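Local coordinates for protein Dye type peroxidase A (Streptomyces lividans 1326, PDB 6GZW) that probably reduces hydrogen peroxide at a haem iron and uses the oxidising power to oxidise dyes and other substrates, as a dye-decolourising peroxidase, at residues I22-Q27 / V300-S305; L229-E234 / G314-G319; N283-I288 / R342-S347. One frame throughout, in Å; residues are numbered along the deposited sequence. Where two conformers were deposited one is given.

Contact 1. Residues I22-Q27 / V300-S305; sequences ITTPMQ and VRRPFS. With HEM (protoporphyrin IX containing Fe), chain C.
This contact backs onto the distal haem pocket and joins the loop ahead of strand 29-37 to strand 300-310, from which two successive arginines leave in different directions. Arg301 points away from loop 22-27 and lays one face of its guanidinium over the porphyrin at C4D. Its NH1 reaches water 2, the distal ligand of the iron, at 3.0 Å, while NH1 and NH2 both donate to the same propionate oxygen, HEM O2A, each at 2.8 Å. Asp183 forms a salt bridge with NH1, the Asp-Arg pair expected on the distal side in this family.

Arg302 faces loop 22-27 instead. CG is anti to the backbone N (chi1 -170°), and the chain stays extended as far as NE, which donates to Thr24 O at 2.8 Å in an almost straight bond (172°), close to the guanidinium plane. NH2 is shared between Pro25 O at 3.1 Å and Gln27 OE1 at 2.9 Å, the latter met from well above its amide plane. Water 1 bridges OE1 and Arg302 NH1. Ser81 and Thr83 take the NE2 of Gln27, which fixes its amide. On the flank, Met26 SD packs on Pro303 CD at 3.8 Å. A guanidinium held by three neutral acceptors is thus fixed in rotation, and the carbonyl dipoles of the loop are likely to stabilise its charge.

Contact 2. Residues L229-E234 / G314-G319; sequences LLDDWE and GVPDAG
A single helical turn, 230-233, with Leu229 at its N-cap position, stands beside the start of strand 316-326; the CA atoms come closest at Asp231 and Val315, 7.4 Å apart, and at Leu230 and Pro316, 7.6 Å apart. Both belong to the C-terminal ferredoxin-like half of the Dyp-type peroxidase fold. The turn directly follows strand 219-228, which is the antiparallel sheet neighbour of 316-326, so the contact lies where strand 219-228 ends beside the start of that neighbour. The backbone of 314-319 bends on its way into the sheet: Gly314 takes a positive phi (88°), at which a CB would jam against the preceding carbonyl oxygen, and Asp317 is the centre of an inverse gamma turn.

Apolar packing is confined to one branch of a leucine. Leu230 points at the strand, and its CD1 lies 4.3 Å from Pro316 CG and equally 4.3 Å from Ala318 CB, so that it rests on two residues, i and i+2, of the strand. Arg143 of the second subunit packs on Leu230 and on Pro316, which places this small apolar patch at the dimer interface.

One residue further on, Asp231 crosses the proline obliquely. OD1 is 4.0 Å from Pro316 CD, and OD2 is 4.1 Å from Val315 CG2. The strongest partner of this carboxylate is Arg143 of the second subunit, in a salt bridge to OD1, and the same arginine also pairs with Glu234. Within the chain the polar connection is indirect: water 3 donates one hydrogen to Asp231 OD1 at 2.6 Å and the other to Gly314 O at 2.7 Å.

Contact 3. Residues N283-I288 / R342-S347; sequences NAHARI and RGDALS. With HEM (protoporphyrin IX containing Fe), chain C.
His285 is the proximal ligand of the haem iron, and its side chain can be traced from the backbone to the metal. CB lies 3.4 Å from Asp344 OD1. From there CG stands anti to the backbone N (chi1 -176°), which places the ring between the carboxylate and the porphyrin. CG faces Asp344 OD2. ND1 donates to Asp344 OD2 at 2.6 Å, nearly straight (168°), in the ring plane and onto the syn lone pair; ring and carboxylate planes differ by 18°. CD2 lies by HEM NA and CE1 by HEM NC, straddling the iron, and NE2 binds FE at 2.1 Å. Over one ring face, CD2 of Leu346 makes a CH-pi contact, 3.9 Å from the ring centroid, and also touches the porphyrin at C3B.

The carboxylate is itself held: OD1 accepts from Leu346 N at 2.9 Å, an Asx turn, while Ile288 CD1 packs on Asp344 CA at 3.5 Å. The short bond would probably give the imidazole imidazolate character and favour higher oxidation states of the iron. An alanine in place of Asp344 would lose this acceptor and the turn, and would probably leave the histidine ring less firmly oriented.

Backbone pairing of Ala345 N with Asn283 O, at 3.0 Å, ties the residue two before helix 285-288 to the segment leading from helix 333-343 toward strand 350-360, with Leu340 and helix 238-245 packed alongside.

From the N terminus, the loop 22-27 ahead of strand 29-37 closes contact 1 only at 300-305, spanning both halves of the fold. Helix 230-233 opens contact 2 and helix 285-288 opens contact 3 before that closure; contact 2 then closes at 314-319 and contact 3 at 342-347. Every pair therefore crosses, and none nests. Contacts 1 and 2 share neighbouring strands 300-310 and 316-326, touching where Ser305 CB meets Gly319 O at 3.7 Å. Contacts 1 and 3 do not touch but address opposite faces of one haem, about 22 Å apart between centres, whereas contact 2 ties the turn after strand 219-228 to the start of strand 316-326.

Contact 1. Residues I22-Q27 / V300-S305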
loop_
_atom_site.group_PDB
_atom_site.type_symbol
_atom_site.label_atom_id
_atom_site.label_comp_id
_atom_site.label_asym_id
_atom_site.label_seq_id
_atom_site.Cartn_x
_atom_site.Cartn_y
_atom_site.Cartn_z
ATOM N N ILE A 22 19.154 -5.963 2.085
ATOM C CA ILE A 22 20.190 -4.961 2.056
ATOM C C ILE A 22 20.586 -4.730 0.611
ATOM O O ILE A 22 20.476 -3.595 0.107
ATOM C CB ILE A 22 21.392 -5.352 2.940
ATOM C CG1 ILE A 22 20.929 -5.626 4.375
ATOM C CG2 ILE A 22 22.441 -4.237 2.962
ATOM C CD1 ILE A 22 22.008 -6.162 5.292
ATOM N N THR A 23 21.066 -5.780 -0.052
ATOM C CA THR A 23 21.425 -5.733 -1.487
ATOM C C THR A 23 20.335 -6.252 -2.396
ATOM O O THR A 23 20.412 -6.098 -3.600
ATOM C CB THR A 23 22.704 -6.575 -1.783
ATOM O OG1 THR A 23 22.529 -7.938 -1.369
ATOM C CG2 THR A 23 23.877 -5.965 -1.095
ATOM N N THR A 24 19.309 -6.884 -1.806
ATOM C CA THR A 24 18.147 -7.333 -2.524
ATOM C C THR A 24 17.541 -6.198 -3.354
ATOM O O THR A 24 17.498 -5.068 -2.871
ATOM C CB THR A 24 17.068 -7.765 -1.520
ATOM O OG1 THR A 24 17.656 -8.631 -0.567
ATOM C CG2 THR A 24 15.911 -8.463 -2.208
ATOM N N PRO A 25 17.041 -6.510 -4.561
ATOM C CA PRO A 25 16.357 -5.491 -5.328
ATOM C C PRO A 25 15.188 -4.908 -4.573
ATOM O O PRO A 25 14.613 -5.550 -3.680
ATOM C CB PRO A 25 15.853 -6.240 -6.545
ATOM C CG PRO A 25 16.819 -7.350 -6.721
ATOM C CD PRO A 25 17.091 -7.777 -5.312
ATOM N N MET A 26 14.809 -3.709 -4.989
ATOM C CA MET A 26 13.628 -3.031 -4.500
ATOM C C MET A 26 12.372 -3.875 -4.630
ATOM O O MET A 26 12.201 -4.597 -5.614
ATOM C CB MET A 26 13.452 -1.751 -5.296
ATOM C CG MET A 26 14.592 -0.769 -5.063
ATOM S SD MET A 26 14.297 0.407 -3.718
ATOM C CE MET A 26 14.293 -0.564 -2.283
ATOM N N GLN A 27 11.502 -3.775 -3.627
ATOM C CA GLN A 27 10.225 -4.505 -3.616
ATOM C C GLN A 27 9.058 -3.525 -3.634
ATOM O O GLN A 27 9.176 -2.404 -3.117
ATOM C CB GLN A 27 10.158 -5.340 -2.344
ATOM C CG GLN A 27 11.194 -6.476 -2.267
ATOM C CD GLN A 27 11.670 -6.699 -0.874
ATOM O OE1 GLN A 27 11.866 -5.738 -0.111
ATOM N NE2 GLN A 27 11.900 -7.972 -0.514
ATOM N N VAL A 300 24.442 2.528 1.085
ATOM C CA VAL A 300 23.420 1.965 0.194
ATOM C C VAL A 300 22.080 2.549 0.628
ATOM O O VAL A 300 21.818 2.706 1.819
ATOM C CB VAL A 300 23.427 0.429 0.206
ATOM C CG1 VAL A 300 22.095 -0.173 -0.247
ATOM C CG2 VAL A 300 24.558 -0.090 -0.685
ATOM N N ARG A 301 21.306 2.973 -0.358
ATOM C CA ARG A 301 19.952 3.498 -0.148
ATOM C C ARG A 301 18.960 2.499 -0.732
ATOM O O ARG A 301 19.119 2.051 -1.854
ATOM C CB ARG A 301 19.812 4.860 -0.832
ATOM C CG ARG A 301 20.641 5.938 -0.146
ATOM C CD ARG A 301 20.652 7.247 -0.913
ATOM N NE ARG A 301 21.311 7.036 -2.199
ATOM C CZ ARG A 301 20.811 7.294 -3.406
ATOM N NH1 ARG A 301 19.588 7.806 -3.595
ATOM N NH2 ARG A 301 21.578 7.048 -4.467
ATOM N N ARG A 302 17.938 2.140 0.043
ATOM C CA ARG A 302 17.002 1.115 -0.374
ATOM C C ARG A 302 15.653 1.421 0.298
ATOM O O ARG A 302 15.253 0.761 1.258
ATOM C CB ARG A 302 17.535 -0.274 0.009
ATOM C CG ARG A 302 16.794 -1.448 -0.554
ATOM C CD ARG A 302 17.354 -2.794 -0.105
ATOM N NE ARG A 302 16.490 -3.841 -0.603
ATOM C CZ ARG A 302 15.361 -4.238 -0.030
ATOM N NH1 ARG A 302 14.928 -3.693 1.109
ATOM N NH2 ARG A 302 14.659 -5.199 -0.614
ATOM N N PRO A 303 14.947 2.443 -0.229
ATOM C CA PRO A 303 13.769 3.031 0.416
ATOM C C PRO A 303 12.454 2.398 0.018
ATOM O O PRO A 303 12.404 1.578 -0.904
ATOM C CB PRO A 303 13.804 4.480 -0.129
ATOM C CG PRO A 303 14.278 4.289 -1.538
ATOM C CD PRO A 303 15.369 3.257 -1.398
ATOM N N PHE A 304 11.416 2.849 0.686
ATOM C CA PHE A 304 10.056 2.737 0.211
ATOM C C PHE A 304 9.423 4.121 0.245
ATOM O O PHE A 304 9.756 4.940 1.112
ATOM C CB PHE A 304 9.240 1.810 1.114
ATOM C CG PHE A 304 9.760 0.401 1.190
ATOM C CD1 PHE A 304 10.718 0.066 2.123
ATOM C CD2 PHE A 304 9.274 -0.590 0.350
ATOM C CE1 PHE A 304 11.202 -1.221 2.208
ATOM C CE2 PHE A 304 9.733 -1.899 0.452
ATOM C CZ PHE A 304 10.718 -2.197 1.372
ATOM N N SER A 305 8.475 4.370 -0.652
ATOM C CA SER A 305 7.680 5.598 -0.573
ATOM C C SER A 305 6.478 5.334 0.368
ATOM O O SER A 305 6.165 4.177 0.664
ATOM C CB SER A 305 7.219 6.048 -1.968
ATOM O OG SER A 305 8.341 6.442 -2.755
HETATM C CHA HEM C . 20.992 10.902 -4.441
HETATM C CHB HEM C . 16.441 12.341 -3.634
HETATM C CHC HEM C . 17.304 12.168 1.143
HETATM C CHD HEM C . 21.822 10.735 0.322
HETATM C C1A HEM C . 19.696 11.305 -4.636
HETATM C C2A HEM C . 19.107 11.538 -5.914
HETATM C C3A HEM C . 17.835 11.944 -5.673
HETATM C C4A HEM C . 17.637 11.970 -4.253
HETATM C CMA HEM C . 16.767 12.288 -6.683
HETATM C CAA HEM C . 19.765 11.384 -7.279
HETATM C CBA HEM C . 19.657 10.024 -7.951
HETATM C CGA HEM C . 20.454 8.990 -7.229
HETATM O O1A HEM C . 21.692 8.840 -7.411
HETATM O O2A HEM C . 19.881 8.244 -6.384
HETATM C C1B HEM C . 16.275 12.395 -2.238
HETATM C C2B HEM C . 15.046 12.712 -1.589
HETATM C C3B HEM C . 15.252 12.679 -0.245
HETATM C C4B HEM C . 16.689 12.305 -0.078
HETATM C CMB HEM C . 13.765 13.071 -2.278
HETATM C CAB HEM C . 14.291 12.845 0.866
HETATM C CBB HEM C . 12.995 12.602 0.772
HETATM C C1C HEM C . 18.618 11.812 1.352
HETATM C C2C HEM C . 19.226 11.680 2.627
HETATM C C3C HEM C . 20.531 11.285 2.389
HETATM C C4C HEM C . 20.683 11.147 0.962
HETATM C CMC HEM C . 18.616 11.947 3.968
HETATM C CAC HEM C . 21.646 11.058 3.339
HETATM C CBC HEM C . 21.782 11.563 4.575
HETATM C C1D HEM C . 21.888 10.619 -1.072
HETATM C C2D HEM C . 23.117 10.104 -1.704
HETATM C C3D HEM C . 22.900 10.149 -3.033
HETATM C C4D HEM C . 21.521 10.696 -3.187
HETATM C CMD HEM C . 24.370 9.587 -1.002
HETATM C CAD HEM C . 23.886 9.725 -4.109
HETATM C CBD HEM C . 24.885 10.835 -4.451
HETATM C CGD HEM C . 25.880 10.353 -5.461
HETATM O O1D HEM C . 25.697 10.566 -6.693
HETATM O O2D HEM C . 26.878 9.716 -5.067
HETATM N NA HEM C . 18.823 11.667 -3.622
HETATM N NB HEM C . 17.212 12.191 -1.304
HETATM N NC HEM C . 19.509 11.551 0.366
HETATM N ND HEM C . 20.997 11.048 -1.983
HETATM FE FE HEM C . 19.180 11.629 -1.661
HETATM O O HOH W 1 12.823 -5.171 2.406
HETATM O O HOH W 2 18.557 9.750 -1.542
#

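Contact 2. Residues L229-E234 / G314-G319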
loop_
_atom_site.group_PDB
_atom_site.type_symbol
_atom_site.label_atom_id
_atom_site.label_comp_id
_atom_site.label_asym_id
_atom_site.label_seq_id
_atom_site.Cartn_x
_atom_site.Cartn_y
_atom_site.Cartn_z
ATOM N N LEU A 229 7.208 17.840 1.363
ATOM C CA LEU A 229 6.318 18.996 1.388
ATOM C C LEU A 229 5.832 19.209 -0.039
ATOM O O LEU A 229 6.157 20.193 -0.701
ATOM C CB LEU A 229 7.047 20.247 1.942
ATOM C CG LEU A 229 7.591 20.078 3.370
ATOM C CD1 LEU A 229 8.148 21.391 3.891
ATOM C CD2 LEU A 229 6.570 19.540 4.345
ATOM N N LEU A 230 4.946 18.308 -0.455
ATOM C CA LEU A 230 4.490 18.262 -1.836
ATOM C C LEU A 230 3.699 19.507 -2.245
ATOM O O LEU A 230 3.755 19.940 -3.409
ATOM C CB LEU A 230 3.648 16.998 -2.062
ATOM C CG LEU A 230 4.380 15.661 -1.935
ATOM C CD1 LEU A 230 3.395 14.536 -2.134
ATOM C CD2 LEU A 230 5.539 15.535 -2.934
ATOM N N ASP A 231 2.979 20.104 -1.283
ATOM C CA ASP A 231 2.201 21.330 -1.567
ATOM C C ASP A 231 3.144 22.446 -2.023
ATOM O O ASP A 231 2.812 23.195 -2.930
ATOM C CB ASP A 231 1.372 21.788 -0.352
ATOM C CG ASP A 231 0.164 20.902 -0.076
ATOM O OD1 ASP A 231 -0.219 20.104 -0.952
ATOM O OD2 ASP A 231 -0.409 21.006 1.035
ATOM N N ASP A 232 4.326 22.553 -1.412
ATOM C CA ASP A 232 5.289 23.570 -1.840
ATOM C C ASP A 232 6.087 23.089 -3.033
ATOM O O ASP A 232 6.353 23.851 -3.955
ATOM C CB ASP A 232 6.265 23.912 -0.708
ATOM C CG ASP A 232 5.574 24.453 0.525
ATOM O OD1 ASP A 232 4.591 25.205 0.421
ATOM O OD2 ASP A 232 6.010 24.078 1.616
ATOM N N TRP A 233 6.511 21.825 -3.011
ATOM C CA TRP A 233 7.343 21.271 -4.104
ATOM C C TRP A 233 6.673 21.393 -5.474
ATOM O O TRP A 233 7.300 21.737 -6.474
ATOM C CB TRP A 233 7.660 19.797 -3.802
ATOM C CG TRP A 233 8.376 19.084 -4.883
ATOM C CD1 TRP A 233 7.873 18.135 -5.729
ATOM C CD2 TRP A 233 9.758 19.243 -5.233
ATOM N NE1 TRP A 233 8.854 17.685 -6.582
ATOM C CE2 TRP A 233 10.020 18.349 -6.316
ATOM C CE3 TRP A 233 10.800 20.028 -4.737
ATOM C CZ2 TRP A 233 11.272 18.250 -6.928
ATOM C CZ3 TRP A 233 12.091 19.918 -5.378
ATOM C CH2 TRP A 233 12.291 19.031 -6.437
ATOM N N GLU A 234 5.385 21.085 -5.508
ATOM C CA GLU A 234 4.635 21.034 -6.774
ATOM C C GLU A 234 4.205 22.397 -7.259
ATOM O O GLU A 234 3.603 22.501 -8.316
ATOM C CB GLU A 234 3.464 20.049 -6.638
ATOM C CG GLU A 234 4.015 18.644 -6.429
ATOM C CD GLU A 234 3.019 17.595 -6.003
ATOM O OE1 GLU A 234 1.825 17.900 -5.846
ATOM O OE2 GLU A 234 3.452 16.424 -5.818
ATOM N N GLY A 314 -5.906 19.092 4.710
ATOM C CA GLY A 314 -5.583 18.745 3.307
ATOM C C GLY A 314 -4.121 18.496 2.971
ATOM O O GLY A 314 -3.774 18.404 1.799
ATOM N N VAL A 315 -3.264 18.349 3.980
ATOM C CA VAL A 315 -1.829 18.180 3.749
ATOM C C VAL A 315 -1.559 16.687 3.662
ATOM O O VAL A 315 -1.957 15.935 4.569
ATOM C CB VAL A 315 -0.979 18.802 4.883
ATOM C CG1 VAL A 315 0.502 18.629 4.589
ATOM C CG2 VAL A 315 -1.305 20.285 5.016
ATOM N N PRO A 316 -0.871 16.240 2.606
ATOM C CA PRO A 316 -0.649 14.782 2.533
ATOM C C PRO A 316 0.441 14.310 3.468
ATOM O O PRO A 316 1.539 14.881 3.507
ATOM C CB PRO A 316 -0.256 14.558 1.071
ATOM C CG PRO A 316 0.357 15.850 0.640
ATOM C CD PRO A 316 -0.388 16.924 1.388
ATOM N N ASP A 317 0.155 13.249 4.207
ATOM C CA ASP A 317 1.184 12.584 5.013
ATOM C C ASP A 317 1.894 11.573 4.131
ATOM O O ASP A 317 1.656 10.366 4.203
ATOM C CB ASP A 317 0.579 11.930 6.254
ATOM C CG ASP A 317 1.644 11.422 7.201
ATOM O OD1 ASP A 317 2.806 11.836 7.059
ATOM O OD2 ASP A 317 1.333 10.621 8.068
ATOM N N ALA A 318 2.789 12.099 3.285
ATOM C CA ALA A 318 3.386 11.327 2.193
ATOM C C ALA A 318 4.842 11.685 2.080
ATOM O O ALA A 318 5.238 12.812 2.372
ATOM C CB ALA A 318 2.690 11.601 0.892
ATOM N N GLY A 319 5.642 10.736 1.618
ATOM C CA GLY A 319 7.062 10.992 1.544
ATOM C C GLY A 319 7.875 9.753 1.245
ATOM O O GLY A 319 7.480 8.894 0.449
HETATM O O HOH W 3 -2.635 19.167 -0.557
#

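Contact 3. Residues N283-I288 / R342-S347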
loop_
_atom_site.group_PDB
_atom_site.type_symbol
_atom_site.label_atom_id
_atom_site.label_comp_id
_atom_site.label_asym_id
_atom_site.label_seq_id
_atom_site.Cartn_x
_atom_site.Cartn_y
_atom_site.Cartn_z
ATOM N N ASN A 283 24.663 23.921 -4.096
ATOM C CA ASN A 283 23.886 23.296 -3.016
ATOM C C ASN A 283 22.944 22.218 -3.548
ATOM O O ASN A 283 22.013 21.842 -2.830
ATOM C CB ASN A 283 23.093 24.346 -2.229
ATOM C CG ASN A 283 22.076 25.110 -3.091
ATOM O OD1 ASN A 283 22.078 25.018 -4.320
ATOM N ND2 ASN A 283 21.178 25.851 -2.433
ATOM N N ALA A 284 23.170 21.717 -4.768
ATOM C CA ALA A 284 22.309 20.664 -5.334
ATOM C C ALA A 284 22.492 19.375 -4.549
ATOM O O ALA A 284 23.602 18.957 -4.280
ATOM C CB ALA A 284 22.628 20.420 -6.791
ATOM N N HIS A 285 21.389 18.701 -4.240
ATOM C CA HIS A 285 21.421 17.452 -3.456
ATOM C C HIS A 285 22.359 16.382 -4.022
ATOM O O HIS A 285 23.146 15.773 -3.287
ATOM C CB HIS A 285 19.993 16.923 -3.390
ATOM C CG HIS A 285 19.846 15.701 -2.555
ATOM N ND1 HIS A 285 19.788 15.745 -1.180
ATOM C CD2 HIS A 285 19.761 14.405 -2.911
ATOM C CE1 HIS A 285 19.652 14.509 -0.719
ATOM N NE2 HIS A 285 19.638 13.680 -1.755
ATOM N N ALA A 286 22.265 16.153 -5.319
ATOM C CA ALA A 286 23.091 15.131 -5.980
ATOM C C ALA A 286 24.544 15.561 -6.225
ATOM O O ALA A 286 25.364 14.738 -6.697
ATOM C CB ALA A 286 22.432 14.620 -7.265
ATOM N N ARG A 287 24.878 16.811 -5.901
ATOM C CA ARG A 287 26.285 17.197 -5.748
ATOM C C ARG A 287 26.774 16.913 -4.330
ATOM O O ARG A 287 27.718 16.160 -4.114
ATOM C CB ARG A 287 26.484 18.691 -6.051
ATOM C CG ARG A 287 27.900 19.197 -5.779
ATOM C CD ARG A 287 27.943 20.723 -5.784
ATOM N NE ARG A 287 27.885 21.247 -7.137
ATOM C CZ ARG A 287 28.935 21.450 -7.929
ATOM N NH1 ARG A 287 30.165 21.143 -7.550
ATOM N NH2 ARG A 287 28.745 21.918 -9.162
ATOM N N ILE A 288 26.103 17.518 -3.359
ATOM C CA ILE A 288 26.630 17.553 -1.999
ATOM C C ILE A 288 26.554 16.224 -1.214
ATOM O O ILE A 288 27.226 16.071 -0.196
ATOM C CB ILE A 288 26.074 18.739 -1.198
ATOM C CG1 ILE A 288 24.597 18.550 -0.866
ATOM C CG2 ILE A 288 26.341 20.061 -1.951
ATOM C CD1 ILE A 288 24.044 19.659 0.002
ATOM N N ARG A 342 21.330 22.116 6.831
ATOM C CA ARG A 342 21.074 23.468 6.297
ATOM C C ARG A 342 21.621 23.706 4.880
ATOM O O ARG A 342 21.131 24.607 4.169
ATOM C CB ARG A 342 21.699 24.522 7.241
ATOM C CG ARG A 342 21.088 24.570 8.641
ATOM C CD ARG A 342 21.459 25.851 9.389
ATOM N NE ARG A 342 22.822 25.856 9.929
ATOM C CZ ARG A 342 23.176 25.633 11.207
ATOM N NH1 ARG A 342 22.284 25.361 12.171
ATOM N NH2 ARG A 342 24.479 25.684 11.535
ATOM N N GLY A 343 22.658 22.964 4.487
ATOM C CA GLY A 343 23.306 23.171 3.200
ATOM C C GLY A 343 22.578 22.718 1.943
ATOM O O GLY A 343 22.866 23.211 0.861
ATOM N N ASP A 344 21.629 21.793 2.060
ATOM C CA ASP A 344 21.028 21.152 0.892
ATOM C C ASP A 344 19.843 21.978 0.393
ATOM O O ASP A 344 18.965 22.339 1.169
ATOM C CB ASP A 344 20.551 19.760 1.326
ATOM C CG ASP A 344 20.077 18.900 0.184
ATOM O OD1 ASP A 344 20.041 19.334 -0.993
ATOM O OD2 ASP A 344 19.743 17.728 0.481
ATOM N N ALA A 345 19.810 22.284 -0.902
ATOM C CA ALA A 345 18.625 22.910 -1.499
ATOM C C ALA A 345 17.355 22.106 -1.211
ATOM O O ALA A 345 16.282 22.695 -1.050
ATOM C CB ALA A 345 18.801 23.087 -2.989
ATOM N N LEU A 346 17.480 20.782 -1.113
ATOM C CA LEU A 346 16.288 19.927 -0.897
ATOM C C LEU A 346 15.668 20.101 0.485
ATOM O O LEU A 346 14.485 19.818 0.661
ATOM C CB LEU A 346 16.656 18.468 -1.106
ATOM C CG LEU A 346 15.564 17.408 -0.929
ATOM C CD1 LEU A 346 14.488 17.628 -1.961
ATOM C CD2 LEU A 346 16.135 15.996 -0.972
ATOM N N SER A 347 16.437 20.528 1.476
ATOM C CA SER A 347 15.984 20.546 2.874
ATOM C C SER A 347 14.716 21.357 3.103
ATOM O O SER A 347 13.918 21.023 3.940
ATOM C CB SER A 347 17.137 21.015 3.799
ATOM O OG SER A 347 18.128 19.996 3.860
HETATM C CHA HEM C . 20.992 10.902 -4.441
HETATM C CHB HEM C . 16.441 12.341 -3.634
HETATM C CHC HEM C . 17.304 12.168 1.143
HETATM C CHD HEM C . 21.822 10.735 0.322
HETATM C C1A HEM C . 19.696 11.305 -4.636
HETATM C C2A HEM C . 19.107 11.538 -5.914
HETATM C C3A HEM C . 17.835 11.944 -5.673
HETATM C C4A HEM C . 17.637 11.970 -4.253
HETATM C CMA HEM C . 16.767 12.288 -6.683
HETATM C CAA HEM C . 19.765 11.384 -7.279
HETATM C CBA HEM C . 19.657 10.024 -7.951
HETATM C CGA HEM C . 20.454 8.990 -7.229
HETATM O O1A HEM C . 21.692 8.840 -7.411
HETATM O O2A HEM C . 19.881 8.244 -6.384
HETATM C C1B HEM C . 16.275 12.395 -2.238
HETATM C C2B HEM C . 15.046 12.712 -1.589
HETATM C C3B HEM C . 15.252 12.679 -0.245
HETATM C C4B HEM C . 16.689 12.305 -0.078
HETATM C CMB HEM C . 13.765 13.071 -2.278
HETATM C CAB HEM C . 14.291 12.845 0.866
HETATM C CBB HEM C . 12.995 12.602 0.772
HETATM C C1C HEM C . 18.618 11.812 1.352
HETATM C C2C HEM C . 19.226 11.680 2.627
HETATM C C3C HEM C . 20.531 11.285 2.389
HETATM C C4C HEM C . 20.683 11.147 0.962
HETATM C CMC HEM C . 18.616 11.947 3.968
HETATM C CAC HEM C . 21.646 11.058 3.339
HETATM C CBC HEM C . 21.782 11.563 4.575
HETATM C C1D HEM C . 21.888 10.619 -1.072
HETATM C C2D HEM C . 23.117 10.104 -1.704
HETATM C C3D HEM C . 22.900 10.149 -3.033
HETATM C C4D HEM C . 21.521 10.696 -3.187
HETATM C CMD HEM C . 24.370 9.587 -1.002
HETATM C CAD HEM C . 23.886 9.725 -4.109
HETATM C CBD HEM C . 24.885 10.835 -4.451
HETATM C CGD HEM C . 25.880 10.353 -5.461
HETATM O O1D HEM C . 25.697 10.566 -6.693
HETATM O O2D HEM C . 26.878 9.716 -5.067
HETATM N NA HEM C . 18.823 11.667 -3.622
HETATM N NB HEM C . 17.212 12.191 -1.304
HETATM N NC HEM C . 19.509 11.551 0.366
HETATM N ND HEM C . 20.997 11.048 -1.983
HETATM FE FE HEM C . 19.180 11.629 -1.661
HETATM O O HOH W 2 18.557 9.750 -1.542
#